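Local coordinates for dipicolinate synthase subunit A (PDB 3D4O), which probably works with a partner subunit to make dipicolinate, a constituent of bacterial endospores, as a two-domain oxidoreductase of Rossmann type, at residues 5-10 against 56-61; 60-65 against 96-101. One frame throughout, in Å; residues are numbered along the deposited sequence.

Contact 1: residues 5-10 against 56-61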
ATOM      1  N   GLY C   5      -9.971  41.294  -7.553  1.00 42.37           N
ATOM      2  CA  GLY C   5      -9.097  42.401  -7.167  1.00 42.21           C
ATOM      3  C   GLY C   5      -7.974  41.976  -6.255  1.00 42.02           C
ATOM      4  O   GLY C   5      -7.131  42.788  -5.854  1.00 42.56           O
ATOM      5  N   LYS C   6      -7.984  40.698  -5.906  1.00 41.56           N
ATOM      6  CA  LYS C   6      -6.937  40.140  -5.048  1.00 41.24           C
ATOM      7  C   LYS C   6      -5.865  39.503  -5.895  1.00 40.16           C
ATOM      8  O   LYS C   6      -6.142  38.942  -6.937  1.00 40.02           O
ATOM      9  CB  LYS C   6      -7.514  39.212  -3.983  1.00 41.99           C
ATOM     10  CG  LYS C   6      -8.303  40.042  -2.977  1.00 45.76           C
ATOM     11  CD  LYS C   6      -8.509  39.377  -1.619  1.00 47.66           C
ATOM     12  CE  LYS C   6      -8.843  40.456  -0.573  1.00 48.49           C
ATOM     13  NZ  LYS C   6      -8.800  39.981   0.850  1.00 50.98           N
ATOM     14  N   HIS C   7      -4.625  39.696  -5.477  1.00 39.11           N
ATOM     15  CA  HIS C   7      -3.477  39.158  -6.188  1.00 38.59           C
ATOM     16  C   HIS C   7      -2.683  38.263  -5.286  1.00 38.33           C
ATOM     17  O   HIS C   7      -2.182  38.694  -4.253  1.00 39.52           O
ATOM     18  CB  HIS C   7      -2.617  40.290  -6.748  1.00 39.64           C
ATOM     19  CG  HIS C   7      -1.300  39.840  -7.309  1.00 38.98           C
ATOM     20  ND1 HIS C   7      -1.115  38.600  -7.880  1.00 45.26           N
ATOM     21  CD2 HIS C   7      -0.127  40.500  -7.461  1.00 40.01           C
ATOM     22  CE1 HIS C   7       0.129  38.500  -8.312  1.00 41.73           C
ATOM     23  NE2 HIS C   7       0.748  39.640  -8.074  1.00 38.56           N
ATOM     24  N   VAL C   8      -2.600  36.998  -5.680  1.00 37.84           N
ATOM     25  CA  VAL C   8      -1.848  36.007  -4.919  1.00 37.45           C
ATOM     26  C   VAL C   8      -0.730  35.370  -5.748  1.00 37.14           C
ATOM     27  O   VAL C   8      -0.832  35.175  -6.956  1.00 36.26           O
ATOM     28  CB  VAL C   8      -2.761  34.876  -4.290  1.00 37.76           C
ATOM     29  CG1 VAL C   8      -4.087  35.450  -3.788  1.00 34.41           C
ATOM     30  CG2 VAL C   8      -3.040  33.763  -5.272  1.00 36.64           C
ATOM     31  N   VAL C   9       0.369  35.101  -5.059  1.00 36.76           N
ATOM     32  CA  VAL C   9       1.481  34.394  -5.658  1.00 35.56           C
ATOM     33  C   VAL C   9       1.492  33.014  -5.027  1.00 34.83           C
ATOM     34  O   VAL C   9       1.443  32.855  -3.806  1.00 32.25           O
ATOM     35  CB  VAL C   9       2.846  35.113  -5.504  1.00 36.93           C
ATOM     36  CG1 VAL C   9       3.237  35.275  -4.057  1.00 39.82           C
ATOM     37  CG2 VAL C   9       3.939  34.345  -6.254  1.00 34.85           C
ATOM     38  N   ILE C  10       1.483  32.039  -5.921  1.00 33.75           N
ATOM     39  CA  ILE C  10       1.527  30.634  -5.606  1.00 33.41           C
ATOM     40  C   ILE C  10       2.883  30.149  -6.047  1.00 33.48           C
ATOM     41  O   ILE C  10       3.213  30.153  -7.222  1.00 31.99           O
ATOM     42  CB  ILE C  10       0.406  29.850  -6.332  1.00 33.99           C
ATOM     43  CG1 ILE C  10      -0.982  30.363  -5.916  1.00 34.60           C
ATOM     44  CG2 ILE C  10       0.485  28.359  -6.034  1.00 31.61           C
ATOM     45  CD1 ILE C  10      -2.160  29.466  -6.376  1.00 33.63           C
ATOM     46  N   TRP C  56       6.095  42.080  -6.345  1.00 38.44           N
ATOM     47  CA  TRP C  56       5.862  41.944  -4.891  1.00 38.00           C
ATOM     48  C   TRP C  56       4.985  42.994  -4.247  1.00 38.37           C
ATOM     49  O   TRP C  56       4.228  42.675  -3.344  1.00 37.59           O
ATOM     50  CB  TRP C  56       7.176  41.819  -4.088  1.00 37.48           C
ATOM     51  CG  TRP C  56       8.030  40.672  -4.514  1.00 36.75           C
ATOM     52  CD1 TRP C  56       9.166  40.729  -5.282  1.00 38.32           C
ATOM     53  CD2 TRP C  56       7.782  39.289  -4.272  1.00 37.55           C
ATOM     54  NE1 TRP C  56       9.653  39.463  -5.503  1.00 36.79           N
ATOM     55  CE2 TRP C  56       8.821  38.562  -4.892  1.00 36.29           C
ATOM     56  CE3 TRP C  56       6.790  38.592  -3.574  1.00 35.76           C
ATOM     57  CZ2 TRP C  56       8.895  37.178  -4.832  1.00 36.23           C
ATOM     58  CZ3 TRP C  56       6.868  37.216  -3.516  1.00 36.92           C
ATOM     59  CH2 TRP C  56       7.905  36.522  -4.148  1.00 34.52           C
ATOM     60  N   ASN C  57       5.085  44.235  -4.701  1.00 40.38           N
ATOM     61  CA  ASN C  57       4.328  45.333  -4.053  1.00 41.17           C
ATOM     62  C   ASN C  57       2.832  45.379  -4.411  1.00 41.01           C
ATOM     63  O   ASN C  57       2.124  46.306  -4.022  1.00 41.14           O
ATOM     64  CB  ASN C  57       5.038  46.712  -4.148  1.00 42.28           C
ATOM     65  CG  ASN C  57       5.279  47.172  -5.554  1.00 45.88           C
ATOM     66  OD1 ASN C  57       4.613  46.727  -6.488  1.00 54.31           O
ATOM     67  ND2 ASN C  57       6.241  48.084  -5.723  1.00 48.30           N
ATOM     68  N   THR C  58       2.348  44.342  -5.096  1.00 40.01           N
ATOM     69  CA  THR C  58       0.903  44.275  -5.455  1.00 39.26           C
ATOM     70  C   THR C  58       0.238  42.973  -5.002  1.00 40.15           C
ATOM     71  O   THR C  58      -0.953  42.735  -5.213  1.00 41.25           O
ATOM     72  CB  THR C  58       0.672  44.477  -6.970  1.00 38.80           C
ATOM     73  OG1 THR C  58       1.341  43.451  -7.714  1.00 38.45           O
ATOM     74  CG2 THR C  58       1.190  45.842  -7.409  1.00 35.68           C
ATOM     75  N   VAL C  59       1.036  42.166  -4.330  1.00 39.58           N
ATOM     76  CA  VAL C  59       0.651  40.837  -3.845  1.00 39.01           C
ATOM     77  C   VAL C  59      -0.036  40.854  -2.491  1.00 39.66           C
ATOM     78  O   VAL C  59       0.540  41.290  -1.495  1.00 41.91           O
ATOM     79  CB  VAL C  59       1.904  39.962  -3.754  1.00 38.20           C
ATOM     80  CG1 VAL C  59       1.604  38.674  -3.066  1.00 36.17           C
ATOM     81  CG2 VAL C  59       2.503  39.774  -5.172  1.00 38.24           C
ATOM     82  N   ASP C  60      -1.269  40.372  -2.459  1.00 38.81           N
ATOM     83  CA  ASP C  60      -2.049  40.361  -1.212  1.00 38.63           C
ATOM     84  C   ASP C  60      -1.735  39.109  -0.409  1.00 38.18           C
ATOM     85  O   ASP C  60      -2.037  39.015   0.790  1.00 38.12           O
ATOM     86  CB  ASP C  60      -3.565  40.385  -1.466  1.00 39.38           C
ATOM     87  CG  ASP C  60      -4.017  41.559  -2.337  1.00 38.78           C
ATOM     88  OD1 ASP C  60      -4.409  42.607  -1.795  1.00 42.81           O
ATOM     89  OD2 ASP C  60      -4.005  41.424  -3.569  1.00 38.75           O
ATOM     90  N   ALA C  61      -1.146  38.130  -1.081  1.00 36.99           N
ATOM     91  CA  ALA C  61      -0.861  36.864  -0.415  1.00 36.57           C
ATOM     92  C   ALA C  61       0.090  35.939  -1.136  1.00 36.84           C
ATOM     93  O   ALA C  61       0.080  35.798  -2.355  1.00 36.33           O
ATOM     94  CB  ALA C  61      -2.156  36.127  -0.114  1.00 35.54           C
TER
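In the N-terminal Rossmann-type domain, strand 7-11, first in the chain but inner in the parallel sheet, meets the chain just as it turns into strand 61-63, and His7 and Asp60 set the join. The His7 ring swings out with CG anti to the backbone N (chi1 171°) and crosses Thr58 and Val59 obliquely. Its CD2 edge faces Thr58 O, near the ring plane, at 3.3 Å, while Val59 CG2 comes against NE2 at 3.4 Å. ND1 looks the other way, in a weak hydrogen bond to Lys30 O on the neighbouring strand. Asp60 folds CG beside its own backbone N (chi1 -55°), so that OD2 accepts His7 N at 2.6 Å, the N-H arriving from above the carboxylate plane. Asp60 N bonds to His7 O, also 2.6 Å, nearly along the C=O axis; main chain and side chain of Asp60 thus grip both polar backbone atoms of His7. An alanine at His7 removes the ring, and with it the packing on Thr58 and Val59 and the weak bond to Lys30 O, which would probably loosen the loop before the strand. The Val9 side chain crosses that of Val59 obliquely, CG1 to CG1 at 3.9 Å, and comes obliquely to Trp56 CZ3. Parallel pairing begins at Val8 and Ala61, where Val9 N meets Ala61 O at 2.8 Å, almost in line with the carbonyl.

Contact 2: residues 60-65 against 96-101. With EDO (1,2-ethanediol), chain M.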
ATOM      1  N   ASP C  60      -1.269  40.372  -2.459  1.00 38.81           N
ATOM      2  CA  ASP C  60      -2.049  40.361  -1.212  1.00 38.63           C
ATOM      3  C   ASP C  60      -1.735  39.109  -0.409  1.00 38.18           C
ATOM      4  O   ASP C  60      -2.037  39.015   0.790  1.00 38.12           O
ATOM      5  CB  ASP C  60      -3.565  40.385  -1.466  1.00 39.38           C
ATOM      6  CG  ASP C  60      -4.017  41.559  -2.337  1.00 38.78           C
ATOM      7  OD1 ASP C  60      -4.409  42.607  -1.795  1.00 42.81           O
ATOM      8  OD2 ASP C  60      -4.005  41.424  -3.569  1.00 38.75           O
ATOM      9  N   ALA C  61      -1.146  38.130  -1.081  1.00 36.99           N
ATOM     10  CA  ALA C  61      -0.861  36.864  -0.415  1.00 36.57           C
ATOM     11  C   ALA C  61       0.090  35.939  -1.136  1.00 36.84           C
ATOM     12  O   ALA C  61       0.080  35.798  -2.355  1.00 36.33           O
ATOM     13  CB  ALA C  61      -2.156  36.127  -0.114  1.00 35.54           C
ATOM     14  N   ILE C  62       0.896  35.290  -0.307  1.00 36.82           N
ATOM     15  CA  ILE C  62       1.882  34.328  -0.754  1.00 36.24           C
ATOM     16  C   ILE C  62       1.520  32.948  -0.258  1.00 36.31           C
ATOM     17  O   ILE C  62       1.420  32.720   0.931  1.00 37.66           O
ATOM     18  CB  ILE C  62       3.273  34.717  -0.253  1.00 36.77           C
ATOM     19  CG1 ILE C  62       3.610  36.128  -0.758  1.00 33.14           C
ATOM     20  CG2 ILE C  62       4.314  33.660  -0.669  1.00 36.10           C
ATOM     21  CD1 ILE C  62       5.012  36.584  -0.429  1.00 34.86           C
ATOM     22  N   LEU C  63       1.321  32.037  -1.202  1.00 35.80           N
ATOM     23  CA  LEU C  63       0.953  30.658  -0.902  1.00 35.63           C
ATOM     24  C   LEU C  63       2.102  29.733  -1.165  1.00 35.63           C
ATOM     25  O   LEU C  63       2.531  29.517  -2.306  1.00 34.47           O
ATOM     26  CB  LEU C  63      -0.284  30.202  -1.705  1.00 36.01           C
ATOM     27  CG  LEU C  63      -1.712  30.580  -1.262  1.00 35.95           C
ATOM     28  CD1 LEU C  63      -1.846  32.006  -0.779  1.00 31.50           C
ATOM     29  CD2 LEU C  63      -2.722  30.310  -2.391  1.00 34.52           C
ATOM     30  N   LEU C  64       2.589  29.187  -0.063  1.00 35.56           N
ATOM     31  CA  LEU C  64       3.669  28.225  -0.097  1.00 35.76           C
ATOM     32  C   LEU C  64       3.120  26.818   0.027  1.00 35.81           C
ATOM     33  O   LEU C  64       1.980  26.616   0.464  1.00 35.24           O
ATOM     34  CB  LEU C  64       4.657  28.487   1.038  1.00 36.73           C
ATOM     35  CG  LEU C  64       5.320  29.858   1.096  1.00 36.27           C
ATOM     36  CD1 LEU C  64       6.321  29.914   2.207  1.00 36.01           C
ATOM     37  CD2 LEU C  64       5.984  30.150  -0.252  1.00 35.47           C
ATOM     38  N   PRO C  65       3.923  25.821  -0.359  1.00 35.94           N
ATOM     39  CA  PRO C  65       3.462  24.465  -0.190  1.00 36.52           C
ATOM     40  C   PRO C  65       3.221  24.138   1.264  1.00 37.61           C
ATOM     41  O   PRO C  65       3.569  24.911   2.151  1.00 37.21           O
ATOM     42  CB  PRO C  65       4.651  23.618  -0.691  1.00 37.25           C
ATOM     43  CG  PRO C  65       5.470  24.524  -1.489  1.00 34.86           C
ATOM     44  CD  PRO C  65       5.271  25.876  -0.938  1.00 36.17           C
ATOM     45  N   ASN C  96       1.864  45.872   3.316  1.00 41.29           N
ATOM     46  CA  ASN C  96       1.766  45.626   4.759  1.00 41.12           C
ATOM     47  C   ASN C  96       0.809  44.503   5.098  1.00 39.92           C
ATOM     48  O   ASN C  96       1.069  43.691   5.980  1.00 41.22           O
ATOM     49  CB  ASN C  96       1.334  46.912   5.493  1.00 41.24           C
ATOM     50  N   HIS C  97      -0.296  44.475   4.375  1.00 39.10           N
ATOM     51  CA  HIS C  97      -1.393  43.510   4.626  1.00 39.41           C
ATOM     52  C   HIS C  97      -1.147  42.128   4.051  1.00 38.82           C
ATOM     53  O   HIS C  97      -1.897  41.205   4.327  1.00 38.97           O
ATOM     54  CB  HIS C  97      -2.735  44.030   4.098  1.00 39.24           C
ATOM     55  CG  HIS C  97      -2.726  44.307   2.636  1.00 37.82           C
ATOM     56  ND1 HIS C  97      -2.977  43.334   1.694  1.00 39.23           N
ATOM     57  CD2 HIS C  97      -2.455  45.438   1.953  1.00 34.40           C
ATOM     58  CE1 HIS C  97      -2.874  43.866   0.488  1.00 38.05           C
ATOM     59  NE2 HIS C  97      -2.552  45.139   0.618  1.00 37.70           N
ATOM     60  N   CYS C  98      -0.081  41.981   3.285  1.00 39.16           N
ATOM     61  CA  CYS C  98       0.224  40.676   2.658  1.00 38.47           C
ATOM     62  C   CYS C  98       0.393  39.590   3.692  1.00 37.90           C
ATOM     63  O   CYS C  98       1.061  39.763   4.695  1.00 38.98           O
ATOM     64  CB  CYS C  98       1.478  40.746   1.768  1.00 39.30           C
ATOM     65  SG  CYS C  98       1.836  39.180   0.824  1.00 42.37           S
ATOM     66  N   VAL C  99      -0.239  38.460   3.418  1.00 36.74           N
ATOM     67  CA  VAL C  99      -0.197  37.286   4.292  1.00 36.19           C
ATOM     68  C   VAL C  99       0.408  36.090   3.562  1.00 35.18           C
ATOM     69  O   VAL C  99       0.146  35.835   2.382  1.00 33.04           O
ATOM     70  CB  VAL C  99      -1.619  36.915   4.818  1.00 35.13           C
ATOM     71  CG1 VAL C  99      -1.595  35.665   5.671  1.00 34.86           C
ATOM     72  CG2 VAL C  99      -2.211  38.084   5.579  1.00 35.61           C
ATOM     73  N   VAL C 100       1.233  35.378   4.310  1.00 34.58           N
ATOM     74  CA  VAL C 100       1.889  34.200   3.810  1.00 33.75           C
ATOM     75  C   VAL C 100       1.183  33.015   4.386  1.00 33.22           C
ATOM     76  O   VAL C 100       0.923  32.966   5.583  1.00 32.76           O
ATOM     77  CB  VAL C 100       3.345  34.148   4.259  1.00 32.76           C
ATOM     78  CG1 VAL C 100       4.007  32.925   3.662  1.00 32.87           C
ATOM     79  CG2 VAL C 100       4.052  35.419   3.852  1.00 32.12           C
ATOM     80  N   TYR C 101       0.853  32.072   3.515  1.00 33.37           N
ATOM     81  CA  TYR C 101       0.172  30.824   3.913  1.00 34.46           C
ATOM     82  C   TYR C 101       1.038  29.602   3.687  1.00 35.19           C
ATOM     83  O   TYR C 101       1.596  29.388   2.619  1.00 37.50           O
ATOM     84  CB  TYR C 101      -1.165  30.615   3.138  1.00 34.17           C
ATOM     85  CG  TYR C 101      -2.262  31.590   3.500  1.00 33.89           C
ATOM     86  CD1 TYR C 101      -2.388  32.799   2.833  1.00 35.45           C
ATOM     87  CD2 TYR C 101      -3.188  31.286   4.506  1.00 36.43           C
ATOM     88  CE1 TYR C 101      -3.393  33.702   3.163  1.00 35.22           C
ATOM     89  CE2 TYR C 101      -4.191  32.174   4.850  1.00 35.34           C
ATOM     90  CZ  TYR C 101      -4.287  33.385   4.176  1.00 35.55           C
ATOM     91  OH  TYR C 101      -5.286  34.273   4.490  1.00 36.63           O
TER
HETATM   92  C1  EDO M 294      -1.337  25.445   1.247  1.00 30.87           C
HETATM   93  O1  EDO M 294      -0.005  24.948   1.051  1.00 39.75           O
HETATM   94  C2  EDO M 294      -1.343  26.942   1.591  1.00 33.15           C
HETATM   95  O2  EDO M 294      -0.531  27.643   0.641  1.00 29.18           O
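Strands 61-63 and 99-101 run side by side in the parallel Rossmann-type sheet, their axes 13° apart, in a beta-alpha-beta unit with helix 88-92 between them. Tyr101 lies on the face that also carries Ala61 and Leu63. Its CB comes near the O2 end of a bound 1,2-ethanediol, probably from the crystallisation liquor. With chi1 -69° CG stands beside the backbone N, and the ring runs back along Leu63, the two side chains pointing the same way. Tyr101 CD1 meets Leu63 CD1 at 3.7 Å, and Tyr101 CE1 reaches Ala61 CB, which lies near the ring plane, at 4.3 Å. Leu285, Leu288 and Leu289 of helix 274-289 pack on this tyrosine.

The other face holds Ile62, whose CG1 touches Cys98 SG at 3.9 Å, and Val100, whose CG2 meets Ile62 CB. At the strand entrance Asp60 OD1 approaches the His97 ring edge at CE1, 3.0 Å away, while OD2 is hydrogen-bonded to His7 N. Val99 N bonds to Asp60 O from above the carbonyl plane, whereas Tyr101 N meets Ile62 O nearly head-on. Beyond the last rung, Leu64 O accepts both hydroxyls of the diol, O1 and O2, each at 2.7 Å.

In the fold
Strand 61-63 lies between strands 7-11 and 99-102, so contacts 1 and 2 are its two flanks, with centres about 7 Å apart. They share Asp60, whose OD2 serves contact 1 and OD1 contact 2, and Ala61. The ladder of contact 1 continues where Val9 O lies 2.7 Å from Leu63 N, a probable hydrogen bond. On the face that carries Val9 and Ile62 one apolar cluster spans both contacts, Val9 CG1 lying 3.4 Å from Ile62 CG1 and Trp56 CZ3 3.7 Å from Ile62 CD1. The diol, probably from the crystallisation liquor and marking no known site, sits at the C-terminal end of strand 61-63, where Rossmann folds commonly bind their ligands.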